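Local coordinates for protein histidine kinase (Paraburkholderia phymatum, PDB 6NB0) that probably acts as a sensor histidine kinase, transferring phosphate from ATP to a histidine side chain at the start of a phosphorelay, at residues T46-A51 against D172-A177; L180-T185 against A252-V257. All coordinates share one frame; numbering follows the deposited sequence. Where two conformers were deposited one is given.

Contact 1: residues T46-A51 against D172-A177; sequences TARRSA and DRERLA
Arg48 and Arg49, neighbours on helix 44-68, both reach for one carboxylate oxygen, Glu174 OE2, in the first turn of helix 173-189. The two helix segments run nearly at right angles, their axes 12.0 Å apart, a gap that long side chains can bridge and short ones could not. Arg48 comes first along the chain. Its CG stands anti to the backbone N (chi1 -174°), which carries the chain toward Glu174, and its guanidinium lies almost parallel to the carboxylate. Glu174 OE2 sits over the guanidinium face, offset toward its rim, 3.2 Å from Arg48 NH2; no N-H is aimed at it, making this an attraction of charges alone. The more direct polar partner of Arg48 is Glu44 of the second subunit, held through NH1.

At Arg49 the same oxygen lies oblique to the guanidinium, whose plane is turned 43° from the carboxylate. Its NH1 lies 2.8 Å from Glu174 OE2, but the N-H points at it poorly (123°), a weak hydrogen bond within a salt bridge; NH1 also pairs with Glu52. With two arginines beside it, Glu174 is probably kept ionised despite the nearby carboxylate of Glu52. The other nitrogen, Arg49 NH2, rests 3.5 Å from Ala177 CB, where a methyl group is small enough to let the guanidinium settle close to the helix backbone. Arg49 also packs on Ala178 and Trp181. Across Arg48, Arg49 and Glu174 runs a salt-bridge network that ties the N-terminal helix, which also meets the second subunit, to the probable catalytic (Bergerat-type) domain.

Contact 2: residues L180-T185 against A252-V257; sequences LWLLVT and ALCKRV
Segments 180-185, in helix 173-189, and 252-257, in helix 252-260, run roughly antiparallel, at 141° between their N-to-C directions, and their axes approach to 9.0 Å. The backbones come nearest at Leu183 and Cys254, whose CA atoms are 6.8 Å apart. A small residue suits that point: the thiol of Cys254 extends from its helix toward the other, and its SG lies 3.8 Å from Leu183 N, a packing distance.

Leu182 lies alongside the sulfur, its CB, CG and CD2 all near Cys254 SG, CD2 at 3.9 Å, rather than touching it with one methyl alone. With CG anti to the backbone N (chi1 180°), Leu182 also brings CD2 to 3.7 Å from Leu253 CB, where the two leucine side chains cross at a slant. Leu183 contributes less: its CB does not point straight across, but the end of the side chain comes nearer, with CD1 4.0 Å from Cys254 SG. The sulfur thus meets two successive leucines, a polarisable atom well suited to an apolar setting.

Both helices belong to a fold consistent with the alpha/beta sandwich (Bergerat fold) of histidine kinase catalytic domains, in which helices pack over one face of a mixed beta-sheet, and this interface lies close to the centre of the chain. Leu253 continues the apolar packing onto Ala178 and Ala179, one turn earlier on helix 173-189, while Leu182 also meets Leu230 and Thr53.

Trp181 packs between helices 44-68 and 135-154, against Thr53 and Val146. Over the centre of its ring, 3.4 Å above the plane, sits Thr185 OG1, whose hydroxyl donates to Trp181 O at 2.8 Å and so satisfies its own polarity in a buried place.

From the N terminus, helix 44-68 supplies 46-51, and the chain then passes through further helices, including 135-154, and three short strands before 172-177 closes contact 1. Contact 2 opens a few residues later on the same helix, 173-189, and closes at 252-257 after strands 196-204 and 207-214 and helix 232-238. The two loops therefore follow in series, neither nesting nor crossing. Helix 173-189 is their shared element, touching helix 44-68 and helix 252-260 along both its first turn and its middle. The contacts also touch directly: Arg49 CB lies 3.4 Å from Trp181 CE2, and Val257 CG1 packs against Arg175 O.

Contact 1: residues T46-A51 against D172-A177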
ATOM      1  N   THR A  46     -13.518  -0.537   0.418  1.00 28.85           N
ATOM      2  CA  THR A  46     -12.984   0.770   0.021  1.00 26.72           C
ATOM      3  C   THR A  46     -11.610   1.030   0.634  1.00 31.02           C
ATOM      4  O   THR A  46     -10.698   1.505  -0.060  1.00 26.27           O
ATOM      5  CB  THR A  46     -13.962   1.875   0.413  1.00 29.36           C
ATOM      6  OG1 THR A  46     -15.161   1.724  -0.350  1.00 27.96           O
ATOM      7  CG2 THR A  46     -13.374   3.276   0.182  1.00 29.20           C
ATOM      8  N   ALA A  47     -11.430   0.722   1.929  1.00 28.68           N
ATOM      9  CA  ALA A  47     -10.129   0.956   2.553  1.00 32.96           C
ATOM     10  C   ALA A  47      -9.053   0.059   1.945  1.00 29.28           C
ATOM     11  O   ALA A  47      -7.909   0.484   1.764  1.00 29.07           O
ATOM     12  CB  ALA A  47     -10.210   0.739   4.066  1.00 29.44           C
ATOM     13  N   ARG A  48      -9.400  -1.187   1.639  1.00 25.92           N
ATOM     14  CA  ARG A  48      -8.448  -2.099   1.006  1.00 26.97           C
ATOM     15  C   ARG A  48      -8.018  -1.580  -0.374  1.00 26.33           C
ATOM     16  O   ARG A  48      -6.819  -1.556  -0.698  1.00 29.21           O
ATOM     17  CB  ARG A  48      -9.094  -3.488   0.934  1.00 32.75           C
ATOM     18  CG  ARG A  48      -8.236  -4.651   0.439  1.00 32.67           C
ATOM     19  CD  ARG A  48      -8.588  -4.970  -0.990  1.00 42.78           C
ATOM     20  NE  ARG A  48      -7.881  -6.152  -1.462  1.00 41.84           N
ATOM     21  CZ  ARG A  48      -8.445  -7.334  -1.649  1.00 42.88           C
ATOM     22  NH1 ARG A  48      -9.741  -7.492  -1.415  1.00 42.64           N
ATOM     23  NH2 ARG A  48      -7.711  -8.353  -2.077  1.00 43.36           N
ATOM     24  N   ARG A  49      -8.993  -1.191  -1.210  1.00 27.09           N
ATOM     25  CA  ARG A  49      -8.705  -0.622  -2.530  1.00 25.31           C
ATOM     26  C   ARG A  49      -7.873   0.648  -2.420  1.00 30.64           C
ATOM     27  O   ARG A  49      -6.958   0.877  -3.228  1.00 30.24           O
ATOM     28  CB  ARG A  49     -10.014  -0.305  -3.264  1.00 26.85           C
ATOM     29  CG  ARG A  49     -10.826  -1.544  -3.672  1.00 28.62           C
ATOM     30  CD  ARG A  49     -10.238  -2.208  -4.942  1.00 26.90           C
ATOM     31  NE  ARG A  49     -11.053  -3.376  -5.276  1.00 28.63           N
ATOM     32  CZ  ARG A  49     -10.746  -4.637  -5.004  1.00 31.58           C
ATOM     33  NH1 ARG A  49      -9.580  -4.970  -4.421  1.00 29.01           N
ATOM     34  NH2 ARG A  49     -11.631  -5.581  -5.331  1.00 30.05           N
ATOM     35  N   SER A  50      -8.209   1.513  -1.462  1.00 25.65           N
ATOM     36  CA  SER A  50      -7.400   2.709  -1.238  1.00 26.00           C
ATOM     37  C   SER A  50      -5.945   2.359  -0.913  1.00 26.73           C
ATOM     38  O   SER A  50      -5.022   3.012  -1.411  1.00 29.13           O
ATOM     39  CB  SER A  50      -8.004   3.548  -0.107  1.00 33.32           C
ATOM     40  OG  SER A  50      -9.376   3.825  -0.382  1.00 37.38           O
ATOM     41  N   ALA A  51      -5.721   1.367  -0.048  1.00 29.54           N
ATOM     42  CA  ALA A  51      -4.353   1.017   0.334  1.00 26.26           C
ATOM     43  C   ALA A  51      -3.589   0.382  -0.826  1.00 27.18           C
ATOM     44  O   ALA A  51      -2.391   0.665  -1.017  1.00 28.78           O
ATOM     45  CB  ALA A  51      -4.372   0.087   1.558  1.00 28.46           C
ATOM     46  N   ASP A 172      -6.018 -12.507 -13.285  1.00 35.07           N
ATOM     47  CA  ASP A 172      -5.837 -12.338 -11.842  1.00 36.74           C
ATOM     48  C   ASP A 172      -7.031 -11.515 -11.384  1.00 30.14           C
ATOM     49  O   ASP A 172      -7.024 -10.288 -11.473  1.00 29.54           O
ATOM     50  CB  ASP A 172      -4.510 -11.652 -11.545  1.00 37.15           C
ATOM     51  CG  ASP A 172      -4.216 -11.541 -10.062  1.00 43.69           C
ATOM     52  OD1 ASP A 172      -5.155 -11.392  -9.264  1.00 33.09           O
ATOM     53  OD2 ASP A 172      -3.029 -11.586  -9.691  1.00 44.56           O
ATOM     54  N   ARG A 173      -8.105 -12.193 -10.960  1.00 34.64           N
ATOM     55  CA  ARG A 173      -9.367 -11.471 -10.788  1.00 35.33           C
ATOM     56  C   ARG A 173      -9.221 -10.352  -9.769  1.00 29.12           C
ATOM     57  O   ARG A 173      -9.732  -9.250  -9.976  1.00 29.41           O
ATOM     58  CB  ARG A 173     -10.500 -12.403 -10.356  1.00 31.77           C
ATOM     59  CG  ARG A 173     -11.860 -11.680 -10.319  1.00 29.52           C
ATOM     60  CD  ARG A 173     -12.968 -12.576  -9.737  1.00 34.01           C
ATOM     61  NE  ARG A 173     -14.289 -11.959  -9.926  1.00 31.85           N
ATOM     62  CZ  ARG A 173     -14.811 -11.026  -9.133  1.00 36.25           C
ATOM     63  NH1 ARG A 173     -14.130 -10.573  -8.077  1.00 34.60           N
ATOM     64  NH2 ARG A 173     -16.009 -10.536  -9.398  1.00 32.81           N
ATOM     65  N   GLU A 174      -8.524 -10.618  -8.663  1.00 31.65           N
ATOM     66  CA  GLU A 174      -8.433  -9.593  -7.622  1.00 30.50           C
ATOM     67  C   GLU A 174      -7.675  -8.362  -8.122  1.00 29.69           C
ATOM     68  O   GLU A 174      -8.079  -7.230  -7.840  1.00 31.44           O
ATOM     69  CB  GLU A 174      -7.785 -10.172  -6.367  1.00 33.41           C
ATOM     70  CG  GLU A 174      -7.899  -9.274  -5.120  1.00 40.70           C
ATOM     71  CD  GLU A 174      -7.062  -7.985  -5.186  1.00 55.94           C
ATOM     72  OE1 GLU A 174      -5.867  -8.042  -5.545  1.00 59.19           O
ATOM     73  OE2 GLU A 174      -7.609  -6.906  -4.887  1.00 54.29           O
ATOM     74  N   ARG A 175      -6.564  -8.550  -8.846  1.00 32.67           N
ATOM     75  CA  ARG A 175      -5.836  -7.382  -9.368  1.00 27.15           C
ATOM     76  C   ARG A 175      -6.638  -6.645 -10.436  1.00 27.67           C
ATOM     77  O   ARG A 175      -6.622  -5.413 -10.490  1.00 28.14           O
ATOM     78  CB  ARG A 175      -4.482  -7.812  -9.946  1.00 29.28           C
ATOM     79  CG  ARG A 175      -3.516  -8.381  -8.922  1.00 36.95           C
ATOM     80  CD  ARG A 175      -3.156  -7.408  -7.823  1.00 50.04           C
ATOM     81  NE  ARG A 175      -1.974  -7.882  -7.105  1.00 55.34           N
ATOM     82  CZ  ARG A 175      -1.534  -7.399  -5.942  1.00 66.41           C
ATOM     83  NH1 ARG A 175      -0.435  -7.916  -5.396  1.00 74.48           N
ATOM     84  NH2 ARG A 175      -2.188  -6.423  -5.312  1.00 53.27           N
ATOM     85  N   LEU A 176      -7.306  -7.382 -11.326  1.00 28.06           N
ATOM     86  CA  LEU A 176      -8.177  -6.720 -12.294  1.00 27.68           C
ATOM     87  C   LEU A 176      -9.295  -5.976 -11.598  1.00 26.17           C
ATOM     88  O   LEU A 176      -9.708  -4.894 -12.049  1.00 26.77           O
ATOM     89  CB  LEU A 176      -8.745  -7.750 -13.275  1.00 29.23           C
ATOM     90  CG  LEU A 176      -7.649  -8.372 -14.153  1.00 32.81           C
ATOM     91  CD1 LEU A 176      -8.106  -9.730 -14.748  1.00 37.68           C
ATOM     92  CD2 LEU A 176      -7.230  -7.401 -15.274  1.00 34.72           C
ATOM     93  N   ALA A 177      -9.826  -6.552 -10.515  1.00 26.67           N
ATOM     94  CA  ALA A 177     -10.872  -5.861  -9.774  1.00 26.85           C
ATOM     95  C   ALA A 177     -10.346  -4.560  -9.204  1.00 26.47           C
ATOM     96  O   ALA A 177     -11.031  -3.547  -9.251  1.00 24.44           O
ATOM     97  CB  ALA A 177     -11.414  -6.733  -8.638  1.00 28.45           C
TER

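Contact 2: residues L180-T185 against A252-V257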
ATOM      1  N   LEU A 180     -10.002  -2.002 -12.160  1.00 26.75           N
ATOM      2  CA  LEU A 180     -11.248  -1.416 -12.638  1.00 26.98           C
ATOM      3  C   LEU A 180     -11.845  -0.486 -11.596  1.00 24.89           C
ATOM      4  O   LEU A 180     -12.382   0.573 -11.938  1.00 25.51           O
ATOM      5  CB  LEU A 180     -12.244  -2.508 -13.012  1.00 26.03           C
ATOM      6  CG  LEU A 180     -11.761  -3.431 -14.149  1.00 27.60           C
ATOM      7  CD1 LEU A 180     -12.766  -4.539 -14.325  1.00 33.66           C
ATOM      8  CD2 LEU A 180     -11.605  -2.668 -15.451  1.00 31.26           C
ATOM      9  N   TRP A 181     -11.770  -0.875 -10.323  1.00 24.94           N
ATOM     10  CA  TRP A 181     -12.207   0.024  -9.253  1.00 25.30           C
ATOM     11  C   TRP A 181     -11.529   1.390  -9.367  1.00 27.40           C
ATOM     12  O   TRP A 181     -12.182   2.435  -9.272  1.00 24.64           O
ATOM     13  CB  TRP A 181     -11.893  -0.636  -7.904  1.00 19.43           C
ATOM     14  CG  TRP A 181     -12.290   0.191  -6.687  1.00 23.81           C
ATOM     15  CD1 TRP A 181     -13.458   0.114  -5.982  1.00 25.23           C
ATOM     16  CD2 TRP A 181     -11.481   1.185  -6.034  1.00 25.24           C
ATOM     17  NE1 TRP A 181     -13.432   1.026  -4.916  1.00 24.42           N
ATOM     18  CE2 TRP A 181     -12.225   1.691  -4.944  1.00 23.00           C
ATOM     19  CE3 TRP A 181     -10.191   1.705  -6.275  1.00 25.54           C
ATOM     20  CZ2 TRP A 181     -11.723   2.684  -4.089  1.00 24.62           C
ATOM     21  CZ3 TRP A 181      -9.697   2.689  -5.419  1.00 26.97           C
ATOM     22  CH2 TRP A 181     -10.462   3.173  -4.356  1.00 25.95           C
ATOM     23  N   LEU A 182     -10.207   1.396  -9.577  1.00 22.14           N
ATOM     24  CA  LEU A 182      -9.469   2.661  -9.610  1.00 24.17           C
ATOM     25  C   LEU A 182      -9.773   3.435 -10.880  1.00 24.18           C
ATOM     26  O   LEU A 182      -9.900   4.666 -10.849  1.00 25.85           O
ATOM     27  CB  LEU A 182      -7.964   2.383  -9.491  1.00 24.88           C
ATOM     28  CG  LEU A 182      -7.018   3.604  -9.515  1.00 23.70           C
ATOM     29  CD1 LEU A 182      -7.371   4.588  -8.382  1.00 24.11           C
ATOM     30  CD2 LEU A 182      -5.556   3.143  -9.366  1.00 22.85           C
ATOM     31  N   LEU A 183      -9.897   2.723 -12.004  1.00 26.01           N
ATOM     32  CA  LEU A 183     -10.288   3.345 -13.268  1.00 25.72           C
ATOM     33  C   LEU A 183     -11.566   4.166 -13.097  1.00 29.77           C
ATOM     34  O   LEU A 183     -11.641   5.323 -13.532  1.00 27.36           O
ATOM     35  CB  LEU A 183     -10.480   2.245 -14.317  1.00 32.26           C
ATOM     36  CG  LEU A 183     -10.260   2.528 -15.796  1.00 43.23           C
ATOM     37  CD1 LEU A 183      -8.762   2.718 -16.047  1.00 33.35           C
ATOM     38  CD2 LEU A 183     -10.836   1.380 -16.638  1.00 42.37           C
ATOM     39  N   VAL A 184     -12.587   3.578 -12.453  1.00 25.36           N
ATOM     40  CA  VAL A 184     -13.849   4.300 -12.248  1.00 27.57           C
ATOM     41  C   VAL A 184     -13.722   5.337 -11.128  1.00 28.13           C
ATOM     42  O   VAL A 184     -14.226   6.462 -11.249  1.00 25.41           O
ATOM     43  CB  VAL A 184     -15.003   3.311 -11.957  1.00 24.87           C
ATOM     44  CG1 VAL A 184     -16.341   4.074 -11.816  1.00 24.84           C
ATOM     45  CG2 VAL A 184     -15.113   2.234 -13.097  1.00 24.33           C
ATOM     46  N   THR A 185     -13.098   4.967 -10.010  1.00 24.65           N
ATOM     47  CA  THR A 185     -12.990   5.890  -8.873  1.00 22.90           C
ATOM     48  C   THR A 185     -12.238   7.166  -9.261  1.00 23.64           C
ATOM     49  O   THR A 185     -12.605   8.273  -8.837  1.00 26.12           O
ATOM     50  CB  THR A 185     -12.288   5.180  -7.713  1.00 23.39           C
ATOM     51  OG1 THR A 185     -13.118   4.100  -7.257  1.00 24.06           O
ATOM     52  CG2 THR A 185     -12.040   6.129  -6.539  1.00 25.92           C
ATOM     53  N   ALA A 252      -1.058   4.406 -11.153  1.00 23.64           N
ATOM     54  CA  ALA A 252      -0.034   3.385 -11.302  1.00 27.51           C
ATOM     55  C   ALA A 252      -0.613   1.970 -11.249  1.00 31.60           C
ATOM     56  O   ALA A 252      -0.175   1.085 -11.997  1.00 27.86           O
ATOM     57  CB  ALA A 252       1.016   3.569 -10.213  1.00 26.23           C
ATOM     58  N   LEU A 253      -1.584   1.729 -10.356  1.00 27.68           N
ATOM     59  CA  LEU A 253      -2.155   0.385 -10.243  1.00 29.63           C
ATOM     60  C   LEU A 253      -2.771  -0.074 -11.566  1.00 29.81           C
ATOM     61  O   LEU A 253      -2.554  -1.211 -11.991  1.00 28.01           O
ATOM     62  CB  LEU A 253      -3.194   0.332  -9.117  1.00 27.99           C
ATOM     63  CG  LEU A 253      -3.621  -1.077  -8.671  1.00 32.15           C
ATOM     64  CD1 LEU A 253      -4.132  -1.038  -7.225  1.00 36.91           C
ATOM     65  CD2 LEU A 253      -4.711  -1.634  -9.546  1.00 27.76           C
ATOM     66  N   CYS A 254      -3.565   0.787 -12.219  1.00 26.74           N
ATOM     67  CA  CYS A 254      -4.105   0.447 -13.545  1.00 26.33           C
ATOM     68  C   CYS A 254      -3.005   0.076 -14.540  1.00 26.14           C
ATOM     69  O   CYS A 254      -3.111  -0.920 -15.265  1.00 27.71           O
ATOM     70  CB  CYS A 254      -4.913   1.624 -14.099  1.00 31.54           C
ATOM     71  SG  CYS A 254      -6.279   2.111 -13.017  1.00 28.20           S
ATOM     72  N   LYS A 255      -1.964   0.897 -14.619  1.00 24.53           N
ATOM     73  CA  LYS A 255      -0.877   0.639 -15.561  1.00 28.67           C
ATOM     74  C   LYS A 255      -0.151  -0.662 -15.229  1.00 32.67           C
ATOM     75  O   LYS A 255       0.125  -1.483 -16.122  1.00 28.23           O
ATOM     76  CB  LYS A 255       0.104   1.814 -15.550  1.00 28.73           C
ATOM     77  CG  LYS A 255       1.315   1.639 -16.486  1.00 32.60           C
ATOM     78  CD  LYS A 255       2.205   2.881 -16.450  1.00 37.58           C
ATOM     79  CE  LYS A 255       3.380   2.758 -17.428  1.00 45.07           C
ATOM     80  NZ  LYS A 255       4.474   1.952 -16.845  1.00 53.32           N
ATOM     81  N   ARG A 256       0.186  -0.861 -13.949  1.00 29.46           N
ATOM     82  CA  ARG A 256       0.926  -2.060 -13.562  0.55 32.48           C
ATOM     83  C   ARG A 256       0.125  -3.321 -13.852  1.00 24.80           C
ATOM     84  O   ARG A 256       0.670  -4.315 -14.351  1.00 29.92           O
ATOM     85  CB  ARG A 256       1.286  -1.991 -12.078  0.55 37.12           C
ATOM     86  CG  ARG A 256       2.625  -1.331 -11.795  0.55 41.40           C
ATOM     87  CD  ARG A 256       3.746  -2.151 -12.374  0.55 41.81           C
ATOM     88  NE  ARG A 256       4.713  -2.568 -11.366  0.55 44.89           N
ATOM     89  CZ  ARG A 256       5.368  -3.721 -11.405  0.55 45.97           C
ATOM     90  NH1 ARG A 256       5.135  -4.574 -12.395  0.55 40.77           N
ATOM     91  NH2 ARG A 256       6.248  -4.025 -10.451  0.55 46.67           N
ATOM     92  N   VAL A 257      -1.163  -3.304 -13.527  1.00 30.35           N
ATOM     93  CA  VAL A 257      -1.965  -4.508 -13.687  1.00 27.69           C
ATOM     94  C   VAL A 257      -2.210  -4.773 -15.166  1.00 26.36           C
ATOM     95  O   VAL A 257      -2.152  -5.913 -15.627  1.00 28.09           O
ATOM     96  CB  VAL A 257      -3.275  -4.370 -12.887  1.00 31.89           C
ATOM     97  CG1 VAL A 257      -4.267  -5.491 -13.246  1.00 27.79           C
ATOM     98  CG2 VAL A 257      -2.984  -4.369 -11.379  1.00 28.45           C
TER